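Local coordinates for protein geranyltranstransferase (Stenotrophomonas maltophilia, PDB 7LBJ) that probably makes farnesyl or a longer-chain polyprenyl diphosphate by magnesium-dependent condensation of isoprenoid units, as a trans-prenyltransferase of the FPP/GGPP synthase family, at residues Ala11-Arg19 / Asp286-Leu294; Ile22-Pro33 / Met44-Arg54. All coordinates share one frame; numbering follows the deposited sequence. Where two conformers were deposited one is given.

Both contacts use helix 11-29, the first long helix of this mostly helical trans-prenyltransferase. Contact 1 sets its N-terminal half against helix 286-297, the last helix of the chain, and contact 2 sets its C-terminal half and the following loop against the end of helix 38-46 and the glycine-rich loop that runs to helix 55-65. Their centres lie about 20 Å apart, and along the chain contact 2 falls wholly between the two segments of contact 1. They meet where Arg19 NE probably hydrogen-bonds Lys53 O, 2.8 Å away. One helix thus ties the C-terminal end of the fold to the loop leading into helix 55-65.

Contact 1 of 2, residues Ala11-Arg19 / Asp286-Leu294; sequences AEVLFARWR and DALRALATL
Helices 11-19 and 286-294 cross nearly at right angles, -85°, with 9.5 Å between their axes, and come closest at their N-terminal ends, where the CA atoms of Ala11 and Ala287 are 4.8 Å apart. Small residues allow this approach: the methyl of Ala11 meets that of Ala290, CB to CB at 3.7 Å. One turn on, Phe15 is a knob in the hole formed by Ala287, Ala290, Leu291 and Leu294. Its CG stands anti to the carbonyl carbon (chi1 -68°), which sends the ring outward from its helix with CZ foremost. CZ lies 3.4 Å from Leu291 CD2, and at the ring edge, near its plane, 3.4 Å from Ala287 O. That oxygen is the helical acceptor for Leu291 N; the ring edge merely rests against it. Farther along the ring, Phe15 CE2 touches Leu294 CD1 at 3.7 Å, the two side chains running antiparallel alongside one another. Trp18 offers an edge to Ala287, CH2 to CB 4.0 Å, while its ring stacks with Tyr61 of helix 55-65. Leu291 also touches that helix, through Leu59 and Ala62. Between the two segments the contact is therefore largely apolar, held by the fit of one aromatic knob among aliphatic groups; the nearby charges of Asp286 and Arg289 pair with each other within their own helix.

Contact 2 of 2, residues Ile22-Pro33 / Met44-Arg54; sequences IESQLDAALPSP and MRYSVLGGGKR
The guanidinium of Arg54 is sandwiched between Leu26 CD1, 3.9 Å above one face and toward its rim, and Gly51 O, over the centre of the opposite face. Along its edge NH2 gives a nearly straight salt-bridge bond (2.7 Å, 167°) on the syn side of Glu23 OE1 but tilted out of the carboxylate plane, a water joins NE to the same oxygen, and NH1 and NH2 both grip Val48 O. The other carboxylate oxygen, Glu23 OE2, takes Gly50 N at 2.7 Å, and Gly51 N adds a weak bond to OE1. A bend at chi2 (72°) brings this carboxylate to the glycine loop. Arg45 is held chiefly by its edge: NE reaches Pro31 O at 2.7 Å, and NH2 is shared by Asp27 O and Leu30 O. NH1 meets the anti side of Asp27 OD1 at 2.7 Å, the carboxylate standing 87° from the guanidinium plane. Arg45 thus takes three carbonyls where helix 11-29 ends. Between these two arginine sites, Leu30 CD1 packs tightly on Val48 CG1 (3.5 Å), and Leu49 CD2 lies 3.7 Å from Leu26 CB. Helix 75-92 adjoins the contact through Met79 and Ala86, its Glu82 forming a second salt bridge with Arg54. Leu30 and Met44 pack on Leu125 of helix 115-134, and Met44 also on Ala156 of the second subunit.

Contact 1 of 2, residues Ala11-Arg19 / Asp286-Leu294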
# COMPACT_ATOMS: atom_id res chain seq x y z
N ALA A 11 -11.59 11.08 29.78
CA ALA A 11 -11.50 10.91 28.33
C ALA A 11 -10.95 12.16 27.67
O ALA A 11 -10.15 12.07 26.73
CB ALA A 11 -12.87 10.56 27.75
N GLU A 12 -11.37 13.34 28.14
CA GLU A 12 -10.92 14.58 27.52
C GLU A 12 -9.41 14.74 27.62
O GLU A 12 -8.75 15.14 26.66
CB GLU A 12 -11.64 15.76 28.17
CG GLU A 12 -11.08 17.11 27.77
CD GLU A 12 -11.68 18.26 28.57
OE1 GLU A 12 -11.97 18.07 29.78
OE2 GLU A 12 -11.87 19.35 28.00
N VAL A 13 -8.84 14.44 28.79
CA VAL A 13 -7.40 14.51 28.98
C VAL A 13 -6.68 13.46 28.14
O VAL A 13 -5.65 13.75 27.52
CB VAL A 13 -7.07 14.37 30.48
CG1 VAL A 13 -5.62 13.92 30.70
CG2 VAL A 13 -7.35 15.68 31.22
N LEU A 14 -7.22 12.24 28.09
CA LEU A 14 -6.63 11.19 27.26
C LEU A 14 -6.62 11.57 25.79
O LEU A 14 -5.62 11.35 25.09
CB LEU A 14 -7.38 9.88 27.46
CG LEU A 14 -7.20 9.20 28.82
CD1 LEU A 14 -8.13 8.00 28.98
CD2 LEU A 14 -5.73 8.78 29.03
N PHE A 15 -7.73 12.13 25.29
CA PHE A 15 -7.78 12.48 23.87
C PHE A 15 -6.75 13.54 23.52
O PHE A 15 -6.10 13.47 22.47
CB PHE A 15 -9.17 12.98 23.47
CG PHE A 15 -10.25 11.92 23.50
CD1 PHE A 15 -9.96 10.59 23.72
CD2 PHE A 15 -11.58 12.29 23.31
CE1 PHE A 15 -10.98 9.63 23.75
CE2 PHE A 15 -12.60 11.34 23.33
CZ PHE A 15 -12.29 10.01 23.55
N ALA A 16 -6.59 14.55 24.38
CA ALA A 16 -5.54 15.55 24.16
C ALA A 16 -4.15 14.91 24.18
O ALA A 16 -3.31 15.19 23.32
CB ALA A 16 -5.66 16.66 25.21
N ARG A 17 -3.89 14.05 25.17
CA ARG A 17 -2.59 13.40 25.25
C ARG A 17 -2.31 12.54 24.02
O ARG A 17 -1.20 12.57 23.47
CB ARG A 17 -2.53 12.55 26.53
CG ARG A 17 -1.29 11.71 26.68
CD ARG A 17 -1.48 10.70 27.79
NE ARG A 17 -1.65 11.34 29.08
CZ ARG A 17 -0.71 11.38 30.01
NH1 ARG A 17 0.48 10.82 29.83
NH2 ARG A 17 -0.96 12.01 31.16
N TRP A 18 -3.31 11.78 23.55
CA TRP A 18 -3.11 10.92 22.39
C TRP A 18 -3.02 11.70 21.08
O TRP A 18 -2.28 11.30 20.17
CB TRP A 18 -4.25 9.89 22.31
CG TRP A 18 -4.26 8.94 23.47
CD1 TRP A 18 -3.20 8.58 24.24
CD2 TRP A 18 -5.39 8.21 23.97
NE1 TRP A 18 -3.59 7.68 25.20
CE2 TRP A 18 -4.93 7.43 25.05
CE3 TRP A 18 -6.73 8.14 23.59
CZ2 TRP A 18 -5.79 6.59 25.78
CZ3 TRP A 18 -7.58 7.30 24.32
CH2 TRP A 18 -7.10 6.54 25.40
N ARG A 19 -3.76 12.81 20.96
CA ARG A 19 -3.63 13.66 19.78
C ARG A 19 -2.25 14.31 19.71
O ARG A 19 -1.66 14.42 18.62
CB ARG A 19 -4.72 14.72 19.76
CG ARG A 19 -6.08 14.18 19.27
CD ARG A 19 -7.25 15.12 19.53
NE ARG A 19 -8.48 14.59 18.93
CZ ARG A 19 -9.70 14.84 19.37
NH1 ARG A 19 -9.91 15.60 20.45
NH2 ARG A 19 -10.74 14.29 18.74
N ASP A 286 -14.31 4.26 29.30
CA ASP A 286 -14.82 5.62 29.14
C ASP A 286 -14.26 6.31 27.90
O ASP A 286 -14.96 7.13 27.30
CB ASP A 286 -14.53 6.46 30.39
CG ASP A 286 -15.56 6.25 31.50
OD1 ASP A 286 -16.60 5.62 31.23
OD2 ASP A 286 -15.33 6.73 32.62
N ALA A 287 -13.02 6.01 27.52
CA ALA A 287 -12.47 6.62 26.31
C ALA A 287 -13.23 6.14 25.07
O ALA A 287 -13.65 6.96 24.23
CB ALA A 287 -10.97 6.31 26.18
N LEU A 288 -13.44 4.83 24.94
CA LEU A 288 -14.25 4.34 23.82
C LEU A 288 -15.65 4.93 23.87
O LEU A 288 -16.20 5.33 22.83
CB LEU A 288 -14.32 2.81 23.82
CG LEU A 288 -13.17 2.04 23.19
CD1 LEU A 288 -13.45 0.55 23.30
CD2 LEU A 288 -13.00 2.44 21.72
N ARG A 289 -16.24 5.01 25.06
CA ARG A 289 -17.59 5.56 25.17
C ARG A 289 -17.63 6.98 24.66
O ARG A 289 -18.61 7.39 24.01
CB ARG A 289 -18.08 5.52 26.62
CG ARG A 289 -18.52 4.15 27.11
CD ARG A 289 -18.82 4.23 28.62
NE ARG A 289 -19.17 2.92 29.15
CZ ARG A 289 -18.55 2.31 30.15
NH1 ARG A 289 -17.59 2.91 30.85
NH2 ARG A 289 -18.92 1.08 30.48
N ALA A 290 -16.57 7.75 24.91
CA ALA A 290 -16.56 9.15 24.51
C ALA A 290 -16.33 9.31 23.02
O ALA A 290 -16.78 10.31 22.44
CB ALA A 290 -15.52 9.93 25.31
N LEU A 291 -15.62 8.37 22.39
CA LEU A 291 -15.52 8.40 20.93
C LEU A 291 -16.87 8.12 20.29
O LEU A 291 -17.21 8.73 19.27
CB LEU A 291 -14.46 7.40 20.44
CG LEU A 291 -13.03 7.70 20.87
CD1 LEU A 291 -12.08 6.55 20.50
CD2 LEU A 291 -12.55 9.01 20.26
N ALA A 292 -17.66 7.23 20.89
CA ALA A 292 -19.01 7.00 20.41
C ALA A 292 -19.85 8.27 20.50
O ALA A 292 -20.56 8.63 19.56
CB ALA A 292 -19.66 5.85 21.19
N THR A 293 -19.76 8.97 21.64
CA THR A 293 -20.49 10.22 21.79
C THR A 293 -20.02 11.26 20.77
O THR A 293 -20.84 11.97 20.19
CB THR A 293 -20.33 10.74 23.22
OG1 THR A 293 -20.83 9.75 24.13
CG2 THR A 293 -21.08 12.06 23.42
N LEU A 294 -18.71 11.37 20.54
CA LEU A 294 -18.22 12.31 19.54
C LEU A 294 -18.73 11.97 18.15
O LEU A 294 -19.06 12.86 17.36
CB LEU A 294 -16.69 12.34 19.53
CG LEU A 294 -16.04 13.07 20.72
CD1 LEU A 294 -14.52 12.96 20.60
CD2 LEU A 294 -16.50 14.53 20.81

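Contact 2 of 2, residues Ile22-Pro33 / Met44-Arg54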
# COMPACT_ATOMS: atom_id res chain seq x y z
N ILE A 22 0.23 11.31 18.81
CA ILE A 22 0.25 10.86 17.42
C ILE A 22 0.85 11.92 16.50
O ILE A 22 1.54 11.59 15.52
CB ILE A 22 -1.17 10.40 16.97
CG1 ILE A 22 -1.07 9.41 15.79
CG2 ILE A 22 -2.08 11.57 16.60
CD1 ILE A 22 -0.44 8.08 16.16
N GLU A 23 0.66 13.21 16.81
CA GLU A 23 1.32 14.26 16.05
C GLU A 23 2.84 14.11 16.11
O GLU A 23 3.53 14.19 15.09
CB GLU A 23 0.89 15.63 16.57
CG GLU A 23 1.25 16.77 15.65
CD GLU A 23 0.40 16.79 14.39
OE1 GLU A 23 -0.76 16.32 14.44
OE2 GLU A 23 0.89 17.29 13.35
N SER A 24 3.37 13.89 17.32
CA SER A 24 4.82 13.78 17.48
C SER A 24 5.35 12.50 16.83
O SER A 24 6.45 12.50 16.26
CB SER A 24 5.17 13.81 18.97
OG SER A 24 6.56 13.61 19.15
N GLN A 25 4.59 11.41 16.94
CA GLN A 25 5.02 10.14 16.38
C GLN A 25 5.05 10.20 14.86
O GLN A 25 6.00 9.74 14.22
CB GLN A 25 4.09 9.01 16.85
CG GLN A 25 4.26 8.66 18.31
CD GLN A 25 5.47 7.78 18.55
OE1 GLN A 25 5.79 6.94 17.72
NE2 GLN A 25 6.13 7.95 19.69
N LEU A 26 4.00 10.76 14.26
CA LEU A 26 3.96 10.89 12.81
C LEU A 26 5.07 11.81 12.30
O LEU A 26 5.66 11.55 11.25
CB LEU A 26 2.59 11.41 12.38
CG LEU A 26 1.43 10.42 12.49
CD1 LEU A 26 0.08 11.18 12.46
CD2 LEU A 26 1.46 9.33 11.39
N ASP A 27 5.34 12.90 13.02
CA ASP A 27 6.41 13.79 12.59
C ASP A 27 7.75 13.06 12.57
O ASP A 27 8.55 13.23 11.64
CB ASP A 27 6.46 15.02 13.50
CG ASP A 27 7.65 15.93 13.20
OD1 ASP A 27 7.70 16.52 12.09
OD2 ASP A 27 8.53 16.06 14.08
N ALA A 28 8.00 12.23 13.58
CA ALA A 28 9.27 11.50 13.62
C ALA A 28 9.30 10.36 12.62
O ALA A 28 10.38 9.96 12.17
CB ALA A 28 9.53 10.97 15.03
N ALA A 29 8.13 9.81 12.26
CA ALA A 29 8.06 8.66 11.35
C ALA A 29 8.14 9.01 9.87
O ALA A 29 8.43 8.12 9.06
CB ALA A 29 6.75 7.89 11.57
N LEU A 30 7.89 10.23 9.51
CA LEU A 30 7.92 10.60 8.10
C LEU A 30 9.27 11.17 7.70
O LEU A 30 9.94 11.83 8.50
CB LEU A 30 6.82 11.63 7.81
CG LEU A 30 5.41 11.08 7.93
CD1 LEU A 30 4.46 12.25 7.93
CD2 LEU A 30 5.10 10.14 6.76
N PRO A 31 9.68 10.97 6.44
CA PRO A 31 10.96 11.52 5.97
C PRO A 31 10.99 13.04 6.06
O PRO A 31 9.96 13.71 5.96
CB PRO A 31 11.05 11.06 4.52
CG PRO A 31 10.02 9.96 4.37
CD PRO A 31 8.95 10.27 5.36
N SER A 32 12.19 13.58 6.23
CA SER A 32 12.36 15.01 6.38
C SER A 32 12.10 15.72 5.06
O SER A 32 12.46 15.22 4.00
CB SER A 32 13.77 15.35 6.86
OG SER A 32 14.13 16.67 6.45
N PRO A 33 11.50 16.91 5.09
CA PRO A 33 11.33 17.69 3.86
C PRO A 33 12.64 18.15 3.25
O PRO A 33 12.64 18.58 2.09
CB PRO A 33 10.47 18.88 4.31
CG PRO A 33 10.83 19.04 5.77
CD PRO A 33 11.03 17.65 6.28
N MET A 44 3.92 14.42 1.47
CA MET A 44 3.51 13.41 2.43
C MET A 44 3.19 14.04 3.78
O MET A 44 2.15 13.74 4.40
CB MET A 44 4.61 12.35 2.56
CG MET A 44 4.75 11.46 1.32
SD MET A 44 6.28 10.48 1.40
CE MET A 44 5.88 9.32 2.72
N ARG A 45 4.06 14.93 4.26
CA ARG A 45 3.83 15.56 5.56
C ARG A 45 2.64 16.50 5.51
O ARG A 45 1.83 16.52 6.44
CB ARG A 45 5.08 16.34 5.99
CG ARG A 45 6.21 15.44 6.40
CD ARG A 45 7.53 16.21 6.57
NE ARG A 45 8.38 15.37 7.39
CZ ARG A 45 8.41 15.41 8.72
NH1 ARG A 45 7.85 16.41 9.39
NH2 ARG A 45 9.01 14.43 9.38
N TYR A 46 2.53 17.29 4.43
CA TYR A 46 1.39 18.19 4.27
C TYR A 46 0.08 17.43 4.36
O TYR A 46 -0.93 17.98 4.84
CB TYR A 46 1.50 18.90 2.92
CG TYR A 46 0.43 19.92 2.63
CD1 TYR A 46 0.53 21.21 3.13
CD2 TYR A 46 -0.65 19.61 1.82
CE1 TYR A 46 -0.45 22.17 2.85
CE2 TYR A 46 -1.64 20.57 1.54
CZ TYR A 46 -1.53 21.85 2.05
OH TYR A 46 -2.51 22.80 1.77
N SER A 47 0.07 16.18 3.89
CA SER A 47 -1.14 15.38 3.84
C SER A 47 -1.49 14.70 5.15
O SER A 47 -2.57 14.12 5.24
CB SER A 47 -0.98 14.28 2.76
OG SER A 47 -0.68 14.86 1.50
N VAL A 48 -0.62 14.71 6.17
CA VAL A 48 -1.02 14.01 7.38
C VAL A 48 -0.72 14.78 8.66
O VAL A 48 -1.40 14.58 9.67
CB VAL A 48 -0.42 12.58 7.41
CG1 VAL A 48 1.00 12.61 7.73
CG2 VAL A 48 -1.17 11.72 8.42
N LEU A 49 0.25 15.70 8.64
CA LEU A 49 0.55 16.46 9.85
C LEU A 49 -0.39 17.66 9.95
O LEU A 49 -1.06 18.05 8.99
CB LEU A 49 2.02 16.92 9.89
CG LEU A 49 3.08 15.79 9.82
CD1 LEU A 49 4.50 16.30 9.89
CD2 LEU A 49 2.83 14.75 10.90
N GLY A 50 -0.43 18.24 11.14
CA GLY A 50 -1.19 19.45 11.37
C GLY A 50 -2.50 19.27 12.10
O GLY A 50 -3.39 20.12 11.96
N GLY A 51 -2.65 18.20 12.88
CA GLY A 51 -3.77 18.08 13.79
C GLY A 51 -4.99 17.38 13.22
O GLY A 51 -4.85 16.44 12.44
N GLY A 52 -6.18 17.83 13.61
CA GLY A 52 -7.40 17.15 13.22
C GLY A 52 -7.89 16.20 14.30
O GLY A 52 -7.28 16.02 15.36
N LYS A 53 -9.05 15.58 14.01
CA LYS A 53 -9.73 14.78 15.03
C LYS A 53 -8.91 13.55 15.43
O LYS A 53 -9.00 13.12 16.58
CB LYS A 53 -11.12 14.33 14.56
CG LYS A 53 -12.12 15.44 14.31
CD LYS A 53 -13.35 14.86 13.59
CE LYS A 53 -14.32 15.94 13.15
NZ LYS A 53 -15.25 16.30 14.24
N ARG A 54 -8.15 12.97 14.49
CA ARG A 54 -7.37 11.74 14.72
C ARG A 54 -8.26 10.62 15.25
O ARG A 54 -7.89 9.87 16.15
CB ARG A 54 -6.19 11.98 15.67
CG ARG A 54 -5.25 13.11 15.27
CD ARG A 54 -4.58 12.85 13.92
NE ARG A 54 -3.43 13.75 13.72
CZ ARG A 54 -2.83 13.92 12.55
NH1 ARG A 54 -3.24 13.28 11.46
NH2 ARG A 54 -1.80 14.76 12.47
O HOH W 1 -2.64 15.29 16.11